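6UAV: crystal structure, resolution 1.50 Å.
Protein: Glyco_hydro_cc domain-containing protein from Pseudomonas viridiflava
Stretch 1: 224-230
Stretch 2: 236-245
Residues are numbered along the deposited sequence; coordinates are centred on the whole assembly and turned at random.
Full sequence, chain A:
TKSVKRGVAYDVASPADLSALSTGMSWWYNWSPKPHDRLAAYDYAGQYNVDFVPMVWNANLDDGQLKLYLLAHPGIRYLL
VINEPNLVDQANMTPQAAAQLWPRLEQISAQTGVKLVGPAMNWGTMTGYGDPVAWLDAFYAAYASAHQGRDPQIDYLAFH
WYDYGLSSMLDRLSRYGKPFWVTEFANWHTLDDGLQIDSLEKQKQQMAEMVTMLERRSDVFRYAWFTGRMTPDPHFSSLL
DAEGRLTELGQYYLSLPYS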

ATOM      1  N   ALA A 224      -1.731  -4.898  -1.993  1.00 10.12           N
ATOM      2  CA  ALA A 224      -2.611  -4.202  -2.913  1.00 10.50           C
ATOM      3  C   ALA A 224      -1.970  -4.131  -4.281  1.00 10.77           C
ATOM      4  O   ALA A 224      -0.876  -3.572  -4.434  1.00 10.59           O
ATOM      5  N   TRP A 225      -2.716  -4.660  -5.237  1.00 11.29           N
ATOM      6  CA  TRP A 225      -2.287  -4.651  -6.647  1.00 11.40           C
ATOM      7  C   TRP A 225      -2.394  -3.242  -7.225  1.00 10.99           C
ATOM      8  O   TRP A 225      -3.449  -2.552  -7.046  1.00 10.97           O
ATOM      9  N   PHE A 226      -1.421  -2.880  -8.046  1.00 11.06           N
ATOM     10  CA  PHE A 226      -1.459  -1.636  -8.845  1.00 11.03           C
ATOM     11  C   PHE A 226      -1.797  -2.029 -10.291  1.00 11.32           C
ATOM     12  O   PHE A 226      -0.963  -2.668 -10.926  1.00 12.09           O
ATOM     13  N   THR A 227      -2.999  -1.706 -10.810  1.00 11.78           N
ATOM     14  CA  THR A 227      -4.043  -0.869 -10.214  1.00 11.90           C
ATOM     15  C   THR A 227      -5.408  -1.171 -10.846  1.00 12.03           C
ATOM     16  O   THR A 227      -5.541  -2.152 -11.612  1.00 12.41           O
ATOM     17  N   GLY A 228      -6.431  -0.377 -10.523  1.00 12.74           N
ATOM     18  CA  GLY A 228      -7.773  -0.601 -11.105  1.00 13.64           C
ATOM     19  C   GLY A 228      -7.740  -0.406 -12.620  1.00 14.15           C
ATOM     20  O   GLY A 228      -8.037  -1.305 -13.386  1.00 14.36           O
ATOM     21  N   ARG A 229      -7.379   0.774 -13.054  1.00 13.96           N
ATOM     22  CA  ARG A 229      -7.241   1.121 -14.468  1.00 15.03           C
ATOM     23  C   ARG A 229      -6.080   2.050 -14.667  1.00 15.79           C
ATOM     24  O   ARG A 229      -5.890   2.961 -13.833  1.00 16.11           O
ATOM     25  N   MET A 230      -5.380   1.878 -15.765  1.00 16.18           N
ATOM     26  CA  MET A 230      -4.406   2.882 -16.261  1.00 16.61           C
ATOM     27  C   MET A 230      -4.379   2.759 -17.770  1.00 16.92           C
ATOM     28  O   MET A 230      -4.698   1.694 -18.298  1.00 16.79           O
ATOM     29  N   PHE A 236      -0.091  -4.553 -19.035  1.00 16.09           N
ATOM     30  CA  PHE A 236      -1.405  -5.204 -18.800  1.00 16.03           C
ATOM     31  C   PHE A 236      -1.691  -5.297 -17.304  1.00 15.11           C
ATOM     32  O   PHE A 236      -2.100  -6.343 -16.870  1.00 15.92           O
ATOM     33  N   SER A 237      -1.526  -4.200 -16.566  1.00 14.81           N
ATOM     34  CA  SER A 237      -1.642  -4.106 -15.089  1.00 15.13           C
ATOM     35  C   SER A 237      -3.075  -3.788 -14.611  1.00 14.83           C
ATOM     36  O   SER A 237      -3.351  -3.979 -13.428  1.00 15.74           O
ATOM     37  N   SER A 238      -3.986  -3.408 -15.501  1.00 15.25           N
ATOM     38  CA  SER A 238      -5.378  -3.010 -15.116  1.00 14.74           C
ATOM     39  C   SER A 238      -6.250  -4.214 -14.701  1.00 14.45           C
ATOM     40  O   SER A 238      -6.331  -5.220 -15.454  1.00 15.24           O
ATOM     41  N   LEU A 239      -6.972  -4.075 -13.584  1.00 13.45           N
ATOM     42  CA  LEU A 239      -7.962  -5.066 -13.116  1.00 13.92           C
ATOM     43  C   LEU A 239      -9.377  -4.760 -13.640  1.00 13.94           C
ATOM     44  O   LEU A 239     -10.200  -5.676 -13.623  1.00 14.85           O
ATOM     45  N   LEU A 240      -9.611  -3.551 -14.134  1.00 15.21           N
ATOM     46  CA  LEU A 240     -10.959  -3.044 -14.529  1.00 15.75           C
ATOM     47  C   LEU A 240     -10.876  -2.444 -15.937  1.00 16.74           C
ATOM     48  O   LEU A 240      -9.811  -1.928 -16.344  1.00 16.22           O
ATOM     49  N   ASP A 241     -11.996  -2.468 -16.658  1.00 17.64           N
ATOM     50  CA  ASP A 241     -12.031  -1.797 -17.994  1.00 19.24           C
ATOM     51  C   ASP A 241     -13.246  -0.861 -17.973  1.00 18.53           C
ATOM     52  O   ASP A 241     -13.133   0.222 -17.337  1.00 18.48           O
ATOM     53  N   ALA A 242     -14.364  -1.241 -18.594  1.00 18.94           N
ATOM     54  CA  ALA A 242     -15.602  -0.433 -18.519  1.00 19.04           C
ATOM     55  C   ALA A 242     -15.983  -0.281 -17.041  1.00 18.10           C
ATOM     56  O   ALA A 242     -15.678  -1.153 -16.245  1.00 18.13           O
ATOM     57  N   GLU A 243     -16.741   0.753 -16.697  1.00 17.98           N
ATOM     58  CA  GLU A 243     -17.307   0.868 -15.343  1.00 17.47           C
ATOM     59  C   GLU A 243     -18.013  -0.432 -14.940  1.00 17.25           C
ATOM     60  O   GLU A 243     -18.889  -0.940 -15.676  1.00 17.40           O
ATOM     61  N   GLY A 244     -17.611  -0.961 -13.791  1.00 16.40           N
ATOM     62  CA  GLY A 244     -18.197  -2.187 -13.222  1.00 16.64           C
ATOM     63  C   GLY A 244     -17.791  -3.473 -13.954  1.00 17.21           C
ATOM     64  O   GLY A 244     -18.417  -4.520 -13.664  1.00 17.02           O
ATOM     65  N   ARG A 245     -16.764  -3.440 -14.804  1.00 17.92           N
ATOM     66  CA  ARG A 245     -16.330  -4.658 -15.529  1.00 19.43           C
ATOM     67  C   ARG A 245     -14.865  -5.005 -15.244  1.00 17.91           C
ATOM     68  O   ARG A 245     -14.008  -4.148 -15.477  1.00 16.39           O
TER

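The peptide bond before Thr227 is cis, and its atoms take part in the contact. Both polar atoms of this peptide are used: Phe226 O accepts a short hydrogen bond from Ser237 OG, at 2.6 Å, and Thr227 N makes a weak one to Ser237 O, at 3.5 Å. The chi1 of Ser237 lies between wells, at -145°.

The CB of Trp225 points toward the second stretch, with chi1 t and chi2 -91°. Trp225 NE1 donates to Ser237 O at 2.9 Å, with a nearly straight N-H...O angle of 161°. That oxygen lies at the ring edge, near the ring plane, where the N-H points. Trp225 CD1 also packs 3.6 Å from Leu239 CD2, an apolar contact. Leu239 is m, t, and its CB points sideways.

Phe226 and Thr227, both t at chi1, direct their CB atoms away. Main-chain bonds also join the stretches. Leu239 N donates to Thr227 O at 3.1 Å, and Leu240 N to Gly228 O at 2.8 Å. Gly228 has no side chain, and a CB there would point away from the second stretch.

Arg229 leaves its backbone sideways, but its extended m, t, t chain brings the guanidinium to the second stretch. Arg229 NE donates to Asp241 O at 2.7 Å, and Arg229 NH1 to Ala242 O at 3.2 Å. Both oxygens lie near the guanidinium plane. The CB of Leu240, m at chi1, points toward the first stretch; it lies over one guanidinium face, 3.5 Å from Arg229 NH1. Ala242 O also accepts from Arg245 N at 2.9 Å, closing the type II turn from Ala242 to Arg245. The CA-to-CB bond of Asp241 points away; it is the backbone O that bonds Arg229.

Ser238, m at chi1, accepts at OG from Met230 N, at 3.0 Å. Met230 is p, t, m, and its SD lies 4.1 Å from Ser237 CB.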

ATOM      1  CB  ALA A 224      -2.883  -2.839  -2.382  1.00 10.72           C
ATOM      2  CB  TRP A 225      -3.096  -5.674  -7.459  1.00 12.54           C
ATOM      3  CG  TRP A 225      -2.675  -5.773  -8.890  1.00 12.70           C
ATOM      4  CD1 TRP A 225      -3.146  -5.075  -9.961  1.00 13.13           C
ATOM      5  CD2 TRP A 225      -1.613  -6.595  -9.382  1.00 13.07           C
ATOM      6  NE1 TRP A 225      -2.472  -5.428 -11.101  1.00 13.64           N
ATOM      7  CE2 TRP A 225      -1.533  -6.386 -10.774  1.00 13.52           C
ATOM      8  CE3 TRP A 225      -0.782  -7.537  -8.780  1.00 13.32           C
ATOM      9  CZ2 TRP A 225      -0.549  -6.998 -11.551  1.00 13.90           C
ATOM     10  CZ3 TRP A 225       0.127  -8.212  -9.568  1.00 13.42           C
ATOM     11  CH2 TRP A 225       0.256  -7.925 -10.925  1.00 13.63           C
ATOM     12  CB  PHE A 226      -0.139  -0.880  -8.756  1.00 11.66           C
ATOM     13  CG  PHE A 226      -0.255   0.496  -9.323  1.00 11.71           C
ATOM     14  CD1 PHE A 226      -0.104   0.677 -10.677  1.00 12.19           C
ATOM     15  CD2 PHE A 226      -0.674   1.569  -8.555  1.00 12.22           C
ATOM     16  CE1 PHE A 226      -0.271   1.914 -11.250  1.00 12.62           C
ATOM     17  CE2 PHE A 226      -0.835   2.823  -9.109  1.00 12.22           C
ATOM     18  CZ  PHE A 226      -0.612   2.980 -10.456  1.00 12.17           C
ATOM     19  CB  THR A 227      -3.735   0.622 -10.427  1.00 12.38           C
ATOM     20  OG1 THR A 227      -4.670   1.501  -9.783  1.00 12.54           O
ATOM     21  CG2 THR A 227      -3.667   0.971 -11.904  1.00 12.77           C
ATOM     22  CB  ARG A 229      -8.433   1.963 -14.960  1.00 16.35           C
ATOM     23  CG  ARG A 229      -9.774   1.317 -14.747  1.00 16.54           C
ATOM     24  CD  ARG A 229     -10.856   2.266 -15.235  1.00 16.55           C
ATOM     25  NE  ARG A 229     -12.044   1.464 -15.174  1.00 16.92           N
ATOM     26  CZ  ARG A 229     -12.827   1.339 -14.121  1.00 16.80           C
ATOM     27  NH1 ARG A 229     -13.861   0.517 -14.198  1.00 17.31           N
ATOM     28  NH2 ARG A 229     -12.565   1.996 -13.002  1.00 16.34           N
ATOM     29  CB  MET A 230      -2.988   2.632 -15.712  1.00 16.58           C
ATOM     30  CG  MET A 230      -2.436   1.261 -16.025  1.00 16.70           C
ATOM     31  SD  MET A 230      -0.856   0.930 -15.218  1.00 16.88           S
ATOM     32  CE  MET A 230       0.126   2.229 -15.954  1.00 16.35           C
ATOM     33  CB  PHE A 236      -1.394  -6.585 -19.448  1.00 16.85           C
ATOM     34  CG  PHE A 236      -1.133  -6.555 -20.930  1.00 17.91           C
ATOM     35  CD1 PHE A 236       0.155  -6.514 -21.436  1.00 18.21           C
ATOM     36  CD2 PHE A 236      -2.200  -6.512 -21.810  1.00 19.41           C
ATOM     37  CE1 PHE A 236       0.381  -6.458 -22.812  1.00 19.61           C
ATOM     38  CE2 PHE A 236      -1.958  -6.459 -23.173  1.00 20.19           C
ATOM     39  CZ  PHE A 236      -0.669  -6.435 -23.665  1.00 20.46           C
ATOM     40  CB  SER A 237      -0.634  -3.074 -14.576  1.00 15.20           C
ATOM     41  OG  SER A 237      -0.124  -3.457 -13.311  1.00 15.70           O
ATOM     42  CB  SER A 238      -6.071  -2.219 -16.223  1.00 15.18           C
ATOM     43  OG  SER A 238      -5.392  -0.986 -16.473  1.00 15.14           O
ATOM     44  CB  LEU A 239      -8.013  -5.052 -11.601  1.00 13.75           C
ATOM     45  CG  LEU A 239      -6.723  -5.332 -10.847  1.00 13.91           C
ATOM     46  CD1 LEU A 239      -6.977  -5.121  -9.381  1.00 14.18           C
ATOM     47  CD2 LEU A 239      -6.190  -6.726 -11.084  1.00 14.62           C
ATOM     48  CB  LEU A 240     -11.450  -1.986 -13.536  1.00 15.86           C
ATOM     49  CG  LEU A 240     -11.780  -2.515 -12.144  1.00 15.88           C
ATOM     50  CD1 LEU A 240     -11.781  -1.398 -11.116  1.00 15.56           C
ATOM     51  CD2 LEU A 240     -13.085  -3.337 -12.129  1.00 17.41           C
ATOM     52  CB  ASP A 241     -11.995  -2.792 -19.143  1.00 21.93           C
ATOM     53  CG  ASP A 241     -11.835  -2.143 -20.513  1.00 24.21           C
ATOM     54  OD1 ASP A 241     -11.668  -0.893 -20.603  1.00 26.50           O
ATOM     55  OD2 ASP A 241     -11.940  -2.859 -21.468  1.00 28.67           O
ATOM     56  CB  ALA A 242     -16.724  -1.102 -19.313  1.00 19.87           C
ATOM     57  CB  GLU A 243     -18.195   2.095 -15.236  1.00 17.91           C
ATOM     58  CG  GLU A 243     -18.747   2.290 -13.858  1.00 18.13           C
ATOM     59  CD  GLU A 243     -19.413   3.630 -13.662  1.00 18.32           C
ATOM     60  OE1 GLU A 243     -19.546   4.371 -14.648  1.00 19.94           O
ATOM     61  OE2 GLU A 243     -19.889   3.835 -12.547  1.00 18.04           O
ATOM     62  CB  ARG A 245     -16.482  -4.513 -17.046  1.00 23.06           C
ATOM     63  CG  ARG A 245     -16.351  -5.867 -17.732  1.00 27.55           C
ATOM     64  CD  ARG A 245     -17.199  -6.124 -18.985  1.00 32.90           C
ATOM     65  NE  ARG A 245     -18.636  -6.210 -18.705  1.00 36.91           N
ATOM     66  CZ  ARG A 245     -19.602  -5.657 -19.452  1.00 40.42           C
ATOM     67  NH1 ARG A 245     -19.316  -4.962 -20.549  1.00 43.01           N
ATOM     68  NH2 ARG A 245     -20.865  -5.772 -19.077  1.00 42.21           N
TER